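Local coordinates for protein Eps1p (Saccharomyces cerevisiae, PDB 4TW5) that belongs to the thioredoxin-fold proteins and appears to carry two domains of this kind in the fragment, at residues Glu52-Glu57 / Ser109-Ala114; Tyr96-Thr101 / Arg115-Asp120; Asp120-Asp125 / Phe183-Lys188. All coordinates share one frame; numbering follows the deposited sequence.

Interaction 1: residues Glu52-Glu57 / Ser109-Ala114; sequences EEFKEE and SLIAFA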
loop_
_atom_site.group_PDB
_atom_site.type_symbol
_atom_site.label_atom_id
_atom_site.label_comp_id
_atom_site.label_asym_id
_atom_site.label_seq_id
_atom_site.Cartn_x
_atom_site.Cartn_y
_atom_site.Cartn_z
ATOM N N GLU A 52 -29.453 -28.030 38.257
ATOM C CA GLU A 52 -29.845 -27.257 39.419
ATOM C C GLU A 52 -29.362 -25.820 39.327
ATOM O O GLU A 52 -30.099 -24.887 39.654
ATOM C CB GLU A 52 -29.305 -27.895 40.723
ATOM C CG GLU A 52 -29.559 -27.014 41.959
ATOM C CD GLU A 52 -29.260 -27.676 43.297
ATOM O OE1 GLU A 52 -28.147 -28.217 43.485
ATOM O OE2 GLU A 52 -30.152 -27.639 44.169
ATOM N N GLU A 53 -28.140 -25.632 38.841
ATOM C CA GLU A 53 -27.610 -24.279 38.760
ATOM C C GLU A 53 -28.268 -23.500 37.609
ATOM O O GLU A 53 -28.294 -22.269 37.623
ATOM C CB GLU A 53 -26.092 -24.315 38.580
ATOM C CG GLU A 53 -25.367 -23.117 39.188
ATOM C CD GLU A 53 -25.390 -23.137 40.738
ATOM O OE1 GLU A 53 -25.837 -24.148 41.345
ATOM O OE2 GLU A 53 -24.959 -22.133 41.351
ATOM N N PHE A 54 -28.833 -24.221 36.642
ATOM C CA PHE A 54 -29.415 -23.596 35.451
ATOM C C PHE A 54 -30.899 -23.285 35.572
ATOM O O PHE A 54 -31.494 -22.775 34.629
ATOM C CB PHE A 54 -29.206 -24.483 34.223
ATOM C CG PHE A 54 -29.407 -23.761 32.920
ATOM C CD1 PHE A 54 -28.507 -22.795 32.511
ATOM C CD2 PHE A 54 -30.514 -24.028 32.122
ATOM C CE1 PHE A 54 -28.692 -22.125 31.331
ATOM C CE2 PHE A 54 -30.700 -23.358 30.943
ATOM C CZ PHE A 54 -29.790 -22.405 30.544
ATOM N N LYS A 55 -31.476 -23.578 36.734
ATOM C CA LYS A 55 -32.914 -23.463 36.967
ATOM C C LYS A 55 -33.499 -22.107 36.564
ATOM O O LYS A 55 -34.596 -22.051 36.001
ATOM C CB LYS A 55 -33.225 -23.737 38.448
ATOM C CG LYS A 55 -33.414 -25.218 38.782
ATOM C CD LYS A 55 -33.190 -25.508 40.264
ATOM C CE LYS A 55 -34.106 -24.668 41.127
ATOM N NZ LYS A 55 -33.929 -24.890 42.578
ATOM N N GLU A 56 -32.798 -21.025 36.903
ATOM C CA GLU A 56 -33.294 -19.672 36.634
ATOM C C GLU A 56 -33.246 -19.252 35.161
ATOM O O GLU A 56 -34.216 -18.718 34.620
ATOM C CB GLU A 56 -32.502 -18.638 37.446
ATOM C CG GLU A 56 -32.714 -18.691 38.946
ATOM C CD GLU A 56 -34.179 -18.835 39.332
ATOM O OE1 GLU A 56 -35.014 -18.018 38.869
ATOM O OE2 GLU A 56 -34.494 -19.767 40.105
ATOM N N GLU A 57 -32.110 -19.509 34.525
ATOM C CA GLU A 57 -31.863 -19.084 33.158
ATOM C C GLU A 57 -32.738 -19.921 32.247
ATOM O O GLU A 57 -33.246 -19.439 31.229
ATOM C CB GLU A 57 -30.379 -19.229 32.834
ATOM C CG GLU A 57 -29.544 -18.226 33.639
ATOM C CD GLU A 57 -28.054 -18.274 33.347
ATOM O OE1 GLU A 57 -27.302 -17.572 34.062
ATOM O OE2 GLU A 57 -27.623 -19.067 32.478
ATOM N N SER A 109 -19.072 -26.138 31.428
ATOM C CA SER A 109 -19.120 -26.335 29.979
ATOM C C SER A 109 -20.546 -26.497 29.443
ATOM O O SER A 109 -20.850 -26.048 28.352
ATOM C CB SER A 109 -18.291 -27.538 29.562
ATOM O OG SER A 109 -18.936 -28.740 29.910
ATOM N N LEU A 110 -21.412 -27.149 30.209
ATOM C CA LEU A 110 -22.784 -27.359 29.782
ATOM C C LEU A 110 -23.554 -26.053 29.872
ATOM O O LEU A 110 -24.276 -25.700 28.954
ATOM C CB LEU A 110 -23.457 -28.438 30.631
ATOM C CG LEU A 110 -22.966 -29.856 30.336
ATOM C CD1 LEU A 110 -23.647 -30.881 31.241
ATOM C CD2 LEU A 110 -23.219 -30.174 28.862
ATOM N N ILE A 111 -23.379 -25.322 30.969
ATOM C CA ILE A 111 -24.022 -24.020 31.091
ATOM C C ILE A 111 -23.616 -23.088 29.941
ATOM O O ILE A 111 -24.475 -22.448 29.340
ATOM C CB ILE A 111 -23.706 -23.343 32.429
ATOM C CG1 ILE A 111 -24.238 -24.183 33.588
ATOM C CG2 ILE A 111 -24.336 -21.949 32.512
ATOM C CD1 ILE A 111 -25.680 -24.572 33.463
ATOM N N ALA A 112 -22.322 -23.025 29.642
ATOM C CA ALA A 112 -21.802 -22.129 28.608
ATOM C C ALA A 112 -22.422 -22.476 27.263
ATOM O O ALA A 112 -22.832 -21.603 26.515
ATOM C CB ALA A 112 -20.268 -22.200 28.547
ATOM N N PHE A 113 -22.494 -23.769 26.985
ATOM C CA PHE A 113 -23.117 -24.293 25.788
ATOM C C PHE A 113 -24.583 -23.932 25.666
ATOM O O PHE A 113 -25.044 -23.614 24.577
ATOM C CB PHE A 113 -22.955 -25.810 25.731
ATOM C CG PHE A 113 -23.665 -26.453 24.581
ATOM C CD1 PHE A 113 -23.276 -26.210 23.283
ATOM C CD2 PHE A 113 -24.716 -27.322 24.810
ATOM C CE1 PHE A 113 -23.939 -26.817 22.228
ATOM C CE2 PHE A 113 -25.375 -27.935 23.770
ATOM C CZ PHE A 113 -24.989 -27.686 22.474
ATOM N N ALA A 114 -25.343 -24.022 26.750
ATOM C CA ALA A 114 -26.727 -23.603 26.639
ATOM C C ALA A 114 -26.791 -22.086 26.354
ATOM O O ALA A 114 -27.490 -21.650 25.423
ATOM C CB ALA A 114 -27.519 -23.976 27.887
#
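The backbones of Phe54 and Ile111 come within 6.9 Å of each other at their CA atoms, where the turn between helices 44-53 and 55-61 passes helix 107-118 of the first thioredoxin fold. Where helix 44-53 gives way to helix 55-61, Phe54 turns its side chain inward, while the glutamates and the lysine beside it in the sequence serve the surface. Its CG is anti to the backbone N (chi1 -163°), which carries the ring out toward the opposing helix. There Phe54 CD1 lies 3.5 Å from Ile111 CD1, and the same methyl also rests 3.6 Å from Phe54 CB, so it fills the angle between the ring and its stem. The two side chains run past each other in opposite directions. A branched isoleucine suits the place, since its longer arm, bent at chi2 (-52°), reaches the phenylalanine. One helical turn on, the small methyl of Ala114 receives the far end of the ring, which approaches it obliquely.

Phe65 of strand 63-69 meets the Phe54 ring edge-to-face and also touches Ala114, which joins the contact to the central sheet. Glu57, one turn after Phe54, passes near the isoleucine but spends its charge on a salt bridge with Arg115. No hydrogen bond links the two segments; the main contacts are apolar, ending with Phe54 CZ 3.8 Å from Ala114 CB.

Interaction 2: residues Tyr96-Thr101 / Arg115-Asp120; sequences YIKSFT and RRESMD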
loop_
_atom_site.group_PDB
_atom_site.type_symbol
_atom_site.label_atom_id
_atom_site.label_comp_id
_atom_site.label_asym_id
_atom_site.label_seq_id
_atom_site.Cartn_x
_atom_site.Cartn_y
_atom_site.Cartn_z
ATOM N N TYR A 96 -33.667 -32.661 15.742
ATOM C CA TYR A 96 -32.243 -32.633 16.043
ATOM C C TYR A 96 -31.555 -31.419 15.411
ATOM O O TYR A 96 -31.922 -30.994 14.323
ATOM C CB TYR A 96 -31.584 -33.925 15.564
ATOM C CG TYR A 96 -30.092 -33.976 15.770
ATOM C CD1 TYR A 96 -29.578 -34.205 17.030
ATOM C CD2 TYR A 96 -29.197 -33.838 14.710
ATOM C CE1 TYR A 96 -28.223 -34.273 17.251
ATOM C CE2 TYR A 96 -27.815 -33.916 14.925
ATOM C CZ TYR A 96 -27.344 -34.136 16.210
ATOM O OH TYR A 96 -25.993 -34.214 16.491
ATOM N N ILE A 97 -30.591 -30.849 16.125
ATOM C CA ILE A 97 -29.802 -29.745 15.616
ATOM C C ILE A 97 -28.321 -30.117 15.562
ATOM O O ILE A 97 -27.714 -30.085 14.490
ATOM C CB ILE A 97 -29.981 -28.474 16.460
ATOM C CG1 ILE A 97 -31.378 -27.895 16.251
ATOM C CG2 ILE A 97 -28.984 -27.408 16.057
ATOM C CD1 ILE A 97 -31.640 -26.661 17.083
ATOM N N LYS A 98 -27.755 -30.502 16.704
ATOM C CA LYS A 98 -26.328 -30.787 16.791
ATOM C C LYS A 98 -25.985 -31.535 18.074
ATOM O O LYS A 98 -26.793 -31.574 18.993
ATOM C CB LYS A 98 -25.541 -29.479 16.733
ATOM C CG LYS A 98 -25.639 -28.677 18.028
ATOM C CD LYS A 98 -24.755 -27.443 18.023
ATOM C CE LYS A 98 -25.310 -26.365 17.125
ATOM N NZ LYS A 98 -24.545 -25.105 17.343
ATOM N N SER A 99 -24.793 -32.125 18.139
ATOM C CA SER A 99 -24.331 -32.793 19.366
ATOM C C SER A 99 -23.236 -31.993 20.048
ATOM O O SER A 99 -22.476 -31.294 19.393
ATOM C CB SER A 99 -23.819 -34.210 19.071
ATOM O OG SER A 99 -24.864 -35.048 18.595
ATOM N N PHE A 100 -23.137 -32.133 21.363
ATOM C CA PHE A 100 -22.112 -31.453 22.144
ATOM C C PHE A 100 -21.025 -32.447 22.570
ATOM O O PHE A 100 -21.155 -33.145 23.578
ATOM C CB PHE A 100 -22.752 -30.773 23.355
ATOM C CG PHE A 100 -21.776 -30.090 24.275
ATOM C CD1 PHE A 100 -21.180 -28.894 23.914
ATOM C CD2 PHE A 100 -21.495 -30.615 25.525
ATOM C CE1 PHE A 100 -20.300 -28.249 24.779
ATOM C CE2 PHE A 100 -20.620 -29.974 26.389
ATOM C CZ PHE A 100 -20.022 -28.796 26.018
ATOM N N THR A 101 -19.957 -32.500 21.784
ATOM C CA THR A 101 -18.911 -33.502 21.943
ATOM C C THR A 101 -17.761 -33.005 22.794
ATOM O O THR A 101 -16.844 -33.757 23.116
ATOM C CB THR A 101 -18.348 -33.911 20.597
ATOM O OG1 THR A 101 -17.675 -32.788 20.020
ATOM C CG2 THR A 101 -19.465 -34.370 19.678
ATOM N N ARG A 115 -26.020 -21.289 27.090
ATOM C CA ARG A 115 -26.003 -19.845 26.836
ATOM C C ARG A 115 -25.540 -19.511 25.408
ATOM O O ARG A 115 -26.090 -18.638 24.763
ATOM C CB ARG A 115 -25.111 -19.117 27.837
ATOM C CG ARG A 115 -25.642 -19.119 29.251
ATOM C CD ARG A 115 -24.624 -18.554 30.178
ATOM N NE ARG A 115 -25.116 -18.430 31.538
ATOM C CZ ARG A 115 -24.331 -18.236 32.590
ATOM N NH1 ARG A 115 -23.019 -18.142 32.419
ATOM N NH2 ARG A 115 -24.857 -18.123 33.807
ATOM N N ARG A 116 -24.535 -20.224 24.927
ATOM C CA ARG A 116 -24.024 -20.016 23.573
ATOM C C ARG A 116 -25.144 -20.241 22.534
ATOM O O ARG A 116 -25.381 -19.413 21.667
ATOM C CB ARG A 116 -22.823 -20.948 23.339
ATOM C CG ARG A 116 -21.835 -20.473 22.303
ATOM C CD ARG A 116 -20.616 -21.403 22.200
ATOM N NE ARG A 116 -19.954 -21.517 23.483
ATOM C CZ ARG A 116 -19.848 -22.645 24.169
ATOM N NH1 ARG A 116 -20.322 -23.771 23.672
ATOM N NH2 ARG A 116 -19.256 -22.641 25.350
ATOM N N GLU A 117 -25.867 -21.341 22.689
ATOM C CA GLU A 117 -26.905 -21.735 21.769
ATOM C C GLU A 117 -28.155 -20.878 21.804
ATOM O O GLU A 117 -28.900 -20.846 20.829
ATOM C CB GLU A 117 -27.284 -23.196 22.020
ATOM C CG GLU A 117 -26.134 -24.146 21.657
ATOM C CD GLU A 117 -25.580 -23.925 20.245
ATOM O OE1 GLU A 117 -26.365 -23.662 19.296
ATOM O OE2 GLU A 117 -24.342 -23.991 20.094
ATOM N N SER A 118 -28.419 -20.220 22.924
ATOM C CA SER A 118 -29.569 -19.337 23.003
ATOM C C SER A 118 -29.355 -18.097 22.134
ATOM O O SER A 118 -30.307 -17.438 21.741
ATOM C CB SER A 118 -29.858 -18.919 24.447
ATOM O OG SER A 118 -29.102 -17.784 24.781
ATOM N N MET A 119 -28.107 -17.791 21.810
ATOM C CA MET A 119 -27.838 -16.591 21.029
ATOM C C MET A 119 -27.695 -16.865 19.545
ATOM O O MET A 119 -27.376 -15.973 18.773
ATOM C CB MET A 119 -26.595 -15.892 21.547
ATOM C CG MET A 119 -26.940 -14.826 22.555
ATOM S SD MET A 119 -25.474 -14.495 23.442
ATOM C CE MET A 119 -25.421 -12.719 23.570
ATOM N N ASP A 120 -27.906 -18.110 19.153
ATOM C CA ASP A 120 -28.042 -18.453 17.753
ATOM C C ASP A 120 -29.508 -18.265 17.333
ATOM O O ASP A 120 -30.360 -19.078 17.685
ATOM C CB ASP A 120 -27.549 -19.884 17.538
ATOM C CG ASP A 120 -27.409 -20.261 16.077
ATOM O OD1 ASP A 120 -28.122 -19.698 15.189
ATOM O OD2 ASP A 120 -26.558 -21.142 15.827
#
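A salt bridge between the edge strand 95-99 and the C-terminal end of helix 107-118 joins the last two elements of the first thioredoxin fold. Lys98 and Glu117 have the closest CA atoms of the two segments, still 10.3 Å apart, and it takes two long side chains coming from opposite directions to span that gap. The ammonium sits between the two oxygens of the carboxylate: Lys98 NZ is 3.0 Å from Glu117 OE2 and equally far from Glu117 OE1. Both hydrogen bonds are weak, so the attraction is probably in large part that of the opposite charges. The hydrocarbon of the lysine comes near as well, with Lys98 CE 3.6 Å from Glu117 OE1.

Each chain is folded to make the fit. Lys98 bends at chi3 (73°), while Glu117 bends at chi2 (-52°), bringing its carboxylate round to the lysine. Ile97 and Lys98 both face Leu90 of strand 87-92, a classic beta bulge at the root of the lysine. The Tyr96 ring has the backbone N of Lys98 over its centre, 3.7 Å above the plane, and a hydrogen bond of undecided direction, modelled unusually short, joins Tyr96 OH to Ser99 OG.

Lysine suits this place because its ammonium can serve more than one acid: Lys98 NZ also forms a salt bridge with Asp259 of helix 259-265. Glutamate, buried here, has in that ammonium a counter-charge that would favour its ionised form. A further negative charge lies close by without touching: Asp120 OD2 stands 4.7 Å from Lys98 NZ.

Interaction 3: residues Asp120-Asp125 / Phe183-Lys188; sequences DPNNLD and FQRTWK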
loop_
_atom_site.group_PDB
_atom_site.type_symbol
_atom_site.label_atom_id
_atom_site.label_comp_id
_atom_site.label_asym_id
_atom_site.label_seq_id
_atom_site.Cartn_x
_atom_site.Cartn_y
_atom_site.Cartn_z
ATOM N N ASP A 120 -27.906 -18.110 19.153
ATOM C CA ASP A 120 -28.042 -18.453 17.753
ATOM C C ASP A 120 -29.508 -18.265 17.333
ATOM O O ASP A 120 -30.360 -19.078 17.685
ATOM C CB ASP A 120 -27.549 -19.884 17.538
ATOM C CG ASP A 120 -27.409 -20.261 16.077
ATOM O OD1 ASP A 120 -28.122 -19.698 15.189
ATOM O OD2 ASP A 120 -26.558 -21.142 15.827
ATOM N N PRO A 121 -29.789 -17.226 16.522
ATOM C CA PRO A 121 -31.163 -16.858 16.164
ATOM C C PRO A 121 -31.852 -17.954 15.394
ATOM O O PRO A 121 -33.072 -17.995 15.406
ATOM C CB PRO A 121 -30.995 -15.614 15.290
ATOM C CG PRO A 121 -29.590 -15.176 15.481
ATOM C CD PRO A 121 -28.811 -16.409 15.790
ATOM N N ASN A 122 -31.085 -18.810 14.721
ATOM C CA ASN A 122 -31.675 -19.868 13.903
ATOM C C ASN A 122 -32.282 -20.993 14.746
ATOM O O ASN A 122 -33.116 -21.749 14.256
ATOM C CB ASN A 122 -30.611 -20.484 12.974
ATOM C CG ASN A 122 -29.903 -19.445 12.093
ATOM O OD1 ASN A 122 -30.498 -18.900 11.155
ATOM N ND2 ASN A 122 -28.622 -19.167 12.399
ATOM N N ASN A 123 -31.886 -21.085 16.019
ATOM C CA ASN A 123 -32.333 -22.181 16.877
ATOM C C ASN A 123 -33.803 -22.015 17.262
ATOM O O ASN A 123 -34.568 -22.985 17.315
ATOM C CB ASN A 123 -31.446 -22.308 18.118
ATOM C CG ASN A 123 -30.109 -23.018 17.814
ATOM O OD1 ASN A 123 -30.007 -23.782 16.860
ATOM N ND2 ASN A 123 -29.104 -22.787 18.651
ATOM N N LEU A 124 -34.195 -20.792 17.572
ATOM C CA LEU A 124 -35.605 -20.557 17.848
ATOM C C LEU A 124 -36.193 -19.574 16.852
ATOM O O LEU A 124 -37.281 -19.052 17.068
ATOM C CB LEU A 124 -35.801 -20.054 19.279
ATOM C CG LEU A 124 -35.705 -21.204 20.270
ATOM C CD1 LEU A 124 -35.961 -20.729 21.695
ATOM C CD2 LEU A 124 -36.694 -22.298 19.875
ATOM N N ASP A 125 -35.480 -19.373 15.745
ATOM C CA ASP A 125 -35.844 -18.385 14.727
ATOM C C ASP A 125 -36.285 -17.095 15.381
ATOM O O ASP A 125 -37.393 -16.617 15.159
ATOM C CB ASP A 125 -36.917 -18.940 13.784
ATOM C CG ASP A 125 -36.471 -20.228 13.102
ATOM O OD1 ASP A 125 -35.435 -20.211 12.388
ATOM O OD2 ASP A 125 -37.138 -21.265 13.303
ATOM N N PHE A 183 -21.934 -13.144 5.461
ATOM C CA PHE A 183 -21.031 -13.262 6.589
ATOM C C PHE A 183 -21.283 -12.186 7.642
ATOM O O PHE A 183 -20.849 -12.353 8.779
ATOM C CB PHE A 183 -19.566 -13.224 6.133
ATOM C CG PHE A 183 -18.597 -13.778 7.162
ATOM C CD1 PHE A 183 -18.585 -15.126 7.458
ATOM C CD2 PHE A 183 -17.737 -12.941 7.859
ATOM C CE1 PHE A 183 -17.721 -15.633 8.408
ATOM C CE2 PHE A 183 -16.860 -13.451 8.822
ATOM C CZ PHE A 183 -16.854 -14.794 9.089
ATOM N N GLN A 184 -21.977 -11.094 7.301
ATOM C CA GLN A 184 -22.288 -10.128 8.364
ATOM C C GLN A 184 -23.232 -10.733 9.395
ATOM O O GLN A 184 -23.136 -10.445 10.587
ATOM C CB GLN A 184 -22.878 -8.847 7.829
ATOM C CG GLN A 184 -21.856 -7.855 7.326
ATOM C CD GLN A 184 -22.531 -6.573 6.851
ATOM O OE1 GLN A 184 -23.227 -6.566 5.832
ATOM N NE2 GLN A 184 -22.312 -5.483 7.575
ATOM N N ARG A 185 -24.148 -11.566 8.930
ATOM C CA ARG A 185 -25.060 -12.241 9.825
ATOM C C ARG A 185 -24.263 -13.208 10.680
ATOM O O ARG A 185 -24.413 -13.252 11.903
ATOM C CB ARG A 185 -26.137 -12.996 9.041
ATOM C CG ARG A 185 -27.122 -13.689 9.942
ATOM C CD ARG A 185 -28.298 -14.189 9.192
ATOM N NE ARG A 185 -29.499 -13.889 9.961
ATOM C CZ ARG A 185 -30.205 -14.773 10.649
ATOM N NH1 ARG A 185 -29.869 -16.054 10.648
ATOM N NH2 ARG A 185 -31.270 -14.370 11.301
ATOM N N THR A 186 -23.431 -13.996 10.006
ATOM C CA THR A 186 -22.576 -14.969 10.645
ATOM C C THR A 186 -21.650 -14.309 11.661
ATOM O O THR A 186 -21.514 -14.807 12.779
ATOM C CB THR A 186 -21.779 -15.741 9.609
ATOM O OG1 THR A 186 -22.697 -16.366 8.714
ATOM C CG2 THR A 186 -20.969 -16.817 10.250
ATOM N N TRP A 187 -21.043 -13.181 11.298
ATOM C CA TRP A 187 -20.114 -12.519 12.200
ATOM C C TRP A 187 -20.784 -11.972 13.464
ATOM O O TRP A 187 -20.226 -12.051 14.566
ATOM C CB TRP A 187 -19.369 -11.411 11.483
ATOM C CG TRP A 187 -18.300 -10.865 12.330
ATOM C CD1 TRP A 187 -18.247 -9.621 12.877
ATOM C CD2 TRP A 187 -17.135 -11.567 12.796
ATOM N NE1 TRP A 187 -17.113 -9.489 13.629
ATOM C CE2 TRP A 187 -16.424 -10.676 13.630
ATOM C CE3 TRP A 187 -16.642 -12.869 12.609
ATOM C CZ2 TRP A 187 -15.217 -11.024 14.269
ATOM C CZ3 TRP A 187 -15.415 -13.232 13.255
ATOM C CH2 TRP A 187 -14.720 -12.293 14.059
ATOM N N LYS A 188 -21.983 -11.432 13.303
ATOM C CA LYS A 188 -22.755 -10.945 14.423
ATOM C C LYS A 188 -23.113 -12.084 15.385
ATOM O O LYS A 188 -22.980 -11.945 16.586
ATOM C CB LYS A 188 -24.030 -10.268 13.915
ATOM C CG LYS A 188 -24.906 -9.659 14.994
ATOM C CD LYS A 188 -25.954 -8.807 14.328
ATOM C CE LYS A 188 -26.850 -8.121 15.321
ATOM N NZ LYS A 188 -27.799 -7.227 14.614
HETATM O O HOH W 1 -28.047 -17.490 9.759
#
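Arg185 of helix 180-196 reaches across to Asn122 and gives one hydrogen bond, from Arg185 NH1 to Asn122 OD1 at 3.0 Å. The acceptor lies at the edge of the guanidinium, near its plane, but the donor is tilted by 32° from the carbonyl plane of the amide, and the N-H...O angle is a bent 132°. The two flat groups are turned 64° against each other. Beside them Arg185 NH2 passes Pro121 CB loosely at 4.2 Å. The arginine CG lies anti to the backbone N, which sends the chain out from the helix, and a bend at chi3 then brings the guanidinium to Asn122. A water also appears to accept from Asn122 ND2 and, doubtfully close, from Arg185 NH1.

Asn122 is in turn held by Asp120. Its ND2 donates, somewhat out of the amide plane, to Asp120 OD1 at 2.9 Å on the syn side, while the backbone N of Asn122 reaches the same oxygen at 3.1 Å from the anti side, tilted out of the carboxylate plane. Two donors therefore grip OD1, and an amide suits the position because it can give to the aspartate and accept from the arginine. Further out, Ile189 packs on both Pro121 and Asn122. The arrangement is that of an aspartate N-cap, here opening the short, weakly bonded helix 121-124 beside the long helix of the second domain.

How the interactions relate
From the N terminus, interaction 1 opens at the turn between helices 44-53 and 55-61 and closes on helix 107-118, a loop of 51 residues that holds strands 63-69 and 87-92. Interaction 2 starts inside that loop, at strand 95-99, and ends past it on the same helix, so the two cross. They also touch, through Glu57 with Arg115 and the packing of Phe100 on Leu110 and Phe113. Interaction 3 follows in series, sharing Asp120 with interaction 2, and its 57-residue loop reaches helix 180-196. Interactions 1 and 2 thus link helix 107-118 to that turn and to strand 95-99 of the first thioredoxin fold, while interaction 3 ties its outgoing end to the second domain.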